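PDB 3H5T: transcriptional regulator, LacI family from Corynebacterium glutamicum, which activates the inositol phosphate synthase gene in an inositol-dependent manner and regulates other genes, probably for cell wall components and mycothiol, by binding a palindromic promoter motif. Local coordinates for residues A[250-264]-A[278-290]. Numbering follows the deposited sequence.
Sequences NNRQHNFEVAKELLE and ALAFGVLEYLKSV
Phe256 and Tyr286 interlock as reciprocal knobs between helices 252-264 and 278-289, whose axes approach to 7.5 Å at a crossing angle of -65°. The Phe256 side chain fits among Gly282, Glu285, Tyr286 and Ser289, and its ring meets the carbonyl O of Glu285 edge-on, with CE1 to that oxygen at 3.6 Å. Tyr286 in turn fills a hole formed by Phe256, Ala259, Lys260 and Leu263. With CG anti to the backbone N (chi1 168°), its ring lies with one face against the other helix, where Lys260 CA makes a CH-pi contact 3.8 Å from the ring centroid, while Leu263 CD1 reaches the ring edge at CD2.

The backbones come together at Gly282, whose CA lies 4.2 Å from Phe256 CA; the lack of a side chain there permits this closeness. Alongside, Ala259 CB packs on Val283 CG2 at 3.9 Å, and Val258 CG1 meets Leu279 CD2. Leu279 and Val283 continue inward to Leu195 of strand 192-197.

On the outer side, Arg252 and Glu285 pair by charge in a salt bridge of doubtful geometry, since OE1 is modelled too close to the guanidinium. A water donates to Arg252 O.

Two neighbouring helices packed on one face of a mainly parallel sheet, linked through strand 271-274, give the alpha/beta layering of a Rossmann-like subdomain in the periplasmic-binding-protein fold of LacI-family regulators.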
# COMPACT_ATOMS: atom_id res chain seq x y z
N ASN A 250 13.24 -3.18 0.60
CA ASN A 250 12.79 -1.84 0.23
C ASN A 250 13.06 -0.85 1.37
O ASN A 250 12.25 -0.70 2.28
CB ASN A 250 11.29 -1.87 -0.12
CG ASN A 250 10.80 -0.56 -0.75
OD1 ASN A 250 11.48 0.02 -1.59
ND2 ASN A 250 9.61 -0.12 -0.36
N ASN A 251 14.22 -0.20 1.30
CA ASN A 251 14.68 0.80 2.29
C ASN A 251 15.07 2.09 1.59
O ASN A 251 15.24 2.13 0.37
CB ASN A 251 15.94 0.34 3.03
CG ASN A 251 15.67 -0.73 4.02
OD1 ASN A 251 16.57 -1.15 4.75
ND2 ASN A 251 14.43 -1.21 4.05
N ARG A 252 15.26 3.13 2.38
CA ARG A 252 15.67 4.41 1.85
C ARG A 252 17.11 4.23 1.35
O ARG A 252 17.49 4.78 0.32
CB ARG A 252 15.60 5.48 2.95
CG ARG A 252 15.98 6.88 2.49
CD ARG A 252 15.73 7.90 3.60
NE ARG A 252 16.28 9.22 3.28
CZ ARG A 252 17.58 9.46 3.13
NH1 ARG A 252 18.47 8.49 3.28
NH2 ARG A 252 18.00 10.69 2.85
N GLN A 253 17.89 3.43 2.08
CA GLN A 253 19.28 3.16 1.72
C GLN A 253 19.44 2.23 0.52
O GLN A 253 20.34 2.42 -0.29
CB GLN A 253 20.03 2.58 2.92
CG GLN A 253 21.52 2.35 2.67
CD GLN A 253 22.26 3.63 2.31
OE1 GLN A 253 22.13 4.66 2.99
NE2 GLN A 253 23.06 3.57 1.24
N HIS A 254 18.59 1.21 0.42
CA HIS A 254 18.66 0.28 -0.70
C HIS A 254 18.10 0.92 -1.97
O HIS A 254 18.58 0.65 -3.07
CB HIS A 254 17.88 -1.00 -0.40
CG HIS A 254 18.60 -1.95 0.51
ND1 HIS A 254 19.23 -1.55 1.67
CD2 HIS A 254 18.73 -3.30 0.46
CE1 HIS A 254 19.72 -2.60 2.29
NE2 HIS A 254 19.43 -3.68 1.58
N ASN A 255 17.07 1.76 -1.81
CA ASN A 255 16.47 2.43 -2.96
C ASN A 255 17.52 3.33 -3.60
O ASN A 255 17.56 3.48 -4.82
CB ASN A 255 15.27 3.30 -2.55
CG ASN A 255 14.11 2.49 -2.01
OD1 ASN A 255 13.91 1.33 -2.39
ND2 ASN A 255 13.33 3.09 -1.13
N PHE A 256 18.35 3.93 -2.76
CA PHE A 256 19.43 4.81 -3.20
C PHE A 256 20.48 4.00 -3.96
O PHE A 256 20.82 4.30 -5.11
CB PHE A 256 20.07 5.48 -1.99
CG PHE A 256 21.26 6.32 -2.32
CD1 PHE A 256 21.12 7.67 -2.60
CD2 PHE A 256 22.54 5.76 -2.35
CE1 PHE A 256 22.23 8.46 -2.91
CE2 PHE A 256 23.66 6.53 -2.66
CZ PHE A 256 23.51 7.88 -2.94
N GLU A 257 20.98 2.96 -3.31
CA GLU A 257 21.99 2.10 -3.90
C GLU A 257 21.56 1.58 -5.27
O GLU A 257 22.24 1.81 -6.27
CB GLU A 257 22.27 0.91 -2.98
CG GLU A 257 22.81 1.26 -1.60
CD GLU A 257 24.21 1.85 -1.64
OE1 GLU A 257 24.97 1.54 -2.58
OE2 GLU A 257 24.55 2.61 -0.71
N VAL A 258 20.43 0.88 -5.32
CA VAL A 258 19.95 0.33 -6.59
C VAL A 258 19.81 1.40 -7.67
O VAL A 258 19.93 1.11 -8.86
CB VAL A 258 18.61 -0.43 -6.41
CG1 VAL A 258 17.44 0.55 -6.35
CG2 VAL A 258 18.42 -1.42 -7.55
N ALA A 259 19.55 2.64 -7.26
CA ALA A 259 19.41 3.73 -8.23
C ALA A 259 20.79 4.16 -8.73
O ALA A 259 20.98 4.44 -9.91
CB ALA A 259 18.69 4.91 -7.59
N LYS A 260 21.76 4.20 -7.82
CA LYS A 260 23.11 4.57 -8.19
C LYS A 260 23.68 3.56 -9.18
O LYS A 260 24.21 3.94 -10.22
CB LYS A 260 24.00 4.64 -6.94
CG LYS A 260 25.49 4.75 -7.23
CD LYS A 260 26.32 4.68 -5.95
CE LYS A 260 26.02 5.85 -5.03
NZ LYS A 260 26.91 5.88 -3.83
N GLU A 261 23.55 2.28 -8.87
CA GLU A 261 24.07 1.23 -9.73
C GLU A 261 23.53 1.26 -11.16
O GLU A 261 24.28 1.11 -12.12
CB GLU A 261 23.79 -0.15 -9.12
CG GLU A 261 24.79 -1.20 -9.56
CD GLU A 261 24.30 -2.60 -9.32
OE1 GLU A 261 23.92 -2.92 -8.17
OE2 GLU A 261 24.32 -3.39 -10.28
N LEU A 262 22.23 1.46 -11.30
CA LEU A 262 21.58 1.49 -12.61
C LEU A 262 22.02 2.68 -13.48
O LEU A 262 22.28 2.52 -14.67
CB LEU A 262 20.06 1.55 -12.43
CG LEU A 262 19.23 1.66 -13.71
CD1 LEU A 262 19.26 0.34 -14.44
CD2 LEU A 262 17.81 2.05 -13.37
N LEU A 263 22.08 3.86 -12.87
CA LEU A 263 22.46 5.07 -13.58
C LEU A 263 23.97 5.15 -13.79
O LEU A 263 24.44 5.80 -14.71
CB LEU A 263 21.97 6.30 -12.81
CG LEU A 263 20.45 6.35 -12.62
CD1 LEU A 263 20.07 7.57 -11.80
CD2 LEU A 263 19.77 6.35 -13.98
N GLU A 264 24.70 4.48 -12.91
CA GLU A 264 26.15 4.44 -12.97
C GLU A 264 26.56 3.40 -14.03
O GLU A 264 27.57 3.56 -14.71
CB GLU A 264 26.71 4.05 -11.60
CG GLU A 264 27.88 4.87 -11.12
CD GLU A 264 28.16 4.67 -9.64
OE1 GLU A 264 28.23 3.51 -9.19
OE2 GLU A 264 28.31 5.69 -8.93
N ALA A 278 8.71 4.84 -3.71
CA ALA A 278 9.92 4.77 -2.89
C ALA A 278 11.16 4.73 -3.77
O ALA A 278 12.14 5.42 -3.50
CB ALA A 278 9.88 3.53 -2.00
N LEU A 279 11.10 3.91 -4.81
CA LEU A 279 12.22 3.77 -5.74
C LEU A 279 12.51 5.08 -6.46
O LEU A 279 13.67 5.41 -6.71
CB LEU A 279 11.93 2.67 -6.76
CG LEU A 279 12.03 1.22 -6.29
CD1 LEU A 279 11.54 0.31 -7.40
CD2 LEU A 279 13.47 0.87 -5.93
N ALA A 280 11.46 5.80 -6.81
CA ALA A 280 11.63 7.08 -7.49
C ALA A 280 12.38 8.04 -6.57
O ALA A 280 13.22 8.80 -7.02
CB ALA A 280 10.26 7.67 -7.88
N PHE A 281 12.08 8.00 -5.27
CA PHE A 281 12.76 8.89 -4.34
C PHE A 281 14.22 8.52 -4.13
O PHE A 281 15.04 9.37 -3.79
CB PHE A 281 12.02 8.93 -3.00
CG PHE A 281 10.83 9.84 -3.01
CD1 PHE A 281 10.99 11.21 -2.85
CD2 PHE A 281 9.56 9.35 -3.30
CE1 PHE A 281 9.91 12.07 -2.98
CE2 PHE A 281 8.47 10.20 -3.43
CZ PHE A 281 8.65 11.57 -3.27
N GLY A 282 14.53 7.24 -4.35
CA GLY A 282 15.91 6.80 -4.23
C GLY A 282 16.66 7.32 -5.43
O GLY A 282 17.87 7.55 -5.37
N VAL A 283 15.94 7.52 -6.53
CA VAL A 283 16.51 8.03 -7.77
C VAL A 283 16.73 9.54 -7.65
O VAL A 283 17.65 10.09 -8.25
CB VAL A 283 15.58 7.79 -8.98
CG1 VAL A 283 16.14 8.47 -10.20
CG2 VAL A 283 15.43 6.30 -9.23
N LEU A 284 15.86 10.21 -6.88
CA LEU A 284 15.97 11.65 -6.69
C LEU A 284 17.08 11.95 -5.69
O LEU A 284 17.86 12.88 -5.87
CB LEU A 284 14.64 12.23 -6.20
CG LEU A 284 13.49 12.15 -7.22
CD1 LEU A 284 12.16 12.51 -6.56
CD2 LEU A 284 13.79 13.07 -8.37
N GLU A 285 17.15 11.14 -4.63
CA GLU A 285 18.17 11.31 -3.63
C GLU A 285 19.52 11.01 -4.26
O GLU A 285 20.54 11.53 -3.83
CB GLU A 285 17.92 10.39 -2.44
CG GLU A 285 18.78 10.71 -1.22
CD GLU A 285 18.47 9.81 -0.03
OE1 GLU A 285 17.27 9.62 0.28
OE2 GLU A 285 19.43 9.32 0.60
N TYR A 286 19.53 10.15 -5.29
CA TYR A 286 20.78 9.82 -5.96
C TYR A 286 21.19 10.91 -6.93
O TYR A 286 22.34 11.33 -6.94
CB TYR A 286 20.71 8.50 -6.73
CG TYR A 286 21.91 8.36 -7.63
CD1 TYR A 286 23.19 8.22 -7.10
CD2 TYR A 286 21.79 8.49 -9.02
CE1 TYR A 286 24.32 8.25 -7.91
CE2 TYR A 286 22.93 8.52 -9.84
CZ TYR A 286 24.18 8.40 -9.27
OH TYR A 286 25.30 8.44 -10.07
N LEU A 287 20.25 11.35 -7.77
CA LEU A 287 20.55 12.42 -8.73
C LEU A 287 21.12 13.60 -7.94
O LEU A 287 22.11 14.22 -8.35
CB LEU A 287 19.28 12.86 -9.46
CG LEU A 287 18.69 11.94 -10.53
CD1 LEU A 287 17.45 12.60 -11.12
CD2 LEU A 287 19.72 11.67 -11.62
N LYS A 288 20.49 13.89 -6.81
CA LYS A 288 20.90 14.99 -5.94
C LYS A 288 22.34 14.89 -5.43
O LYS A 288 23.00 15.90 -5.23
CB LYS A 288 19.93 15.08 -4.76
CG LYS A 288 20.24 16.19 -3.78
CD LYS A 288 19.07 16.44 -2.85
CE LYS A 288 19.36 17.59 -1.90
NZ LYS A 288 18.31 17.72 -0.84
N SER A 289 22.82 13.67 -5.20
CA SER A 289 24.17 13.47 -4.69
C SER A 289 25.24 13.74 -5.74
O SER A 289 26.41 13.93 -5.41
CB SER A 289 24.33 12.04 -4.14
OG SER A 289 24.19 11.05 -5.15
N VAL A 290 24.83 13.77 -7.01
CA VAL A 290 25.76 14.01 -8.10
C VAL A 290 25.48 15.33 -8.81
O VAL A 290 25.92 15.54 -9.94
CB VAL A 290 25.73 12.84 -9.12
CG1 VAL A 290 26.18 11.56 -8.45
CG2 VAL A 290 24.33 12.68 -9.71
O HOH W 1 16.18 6.74 -0.93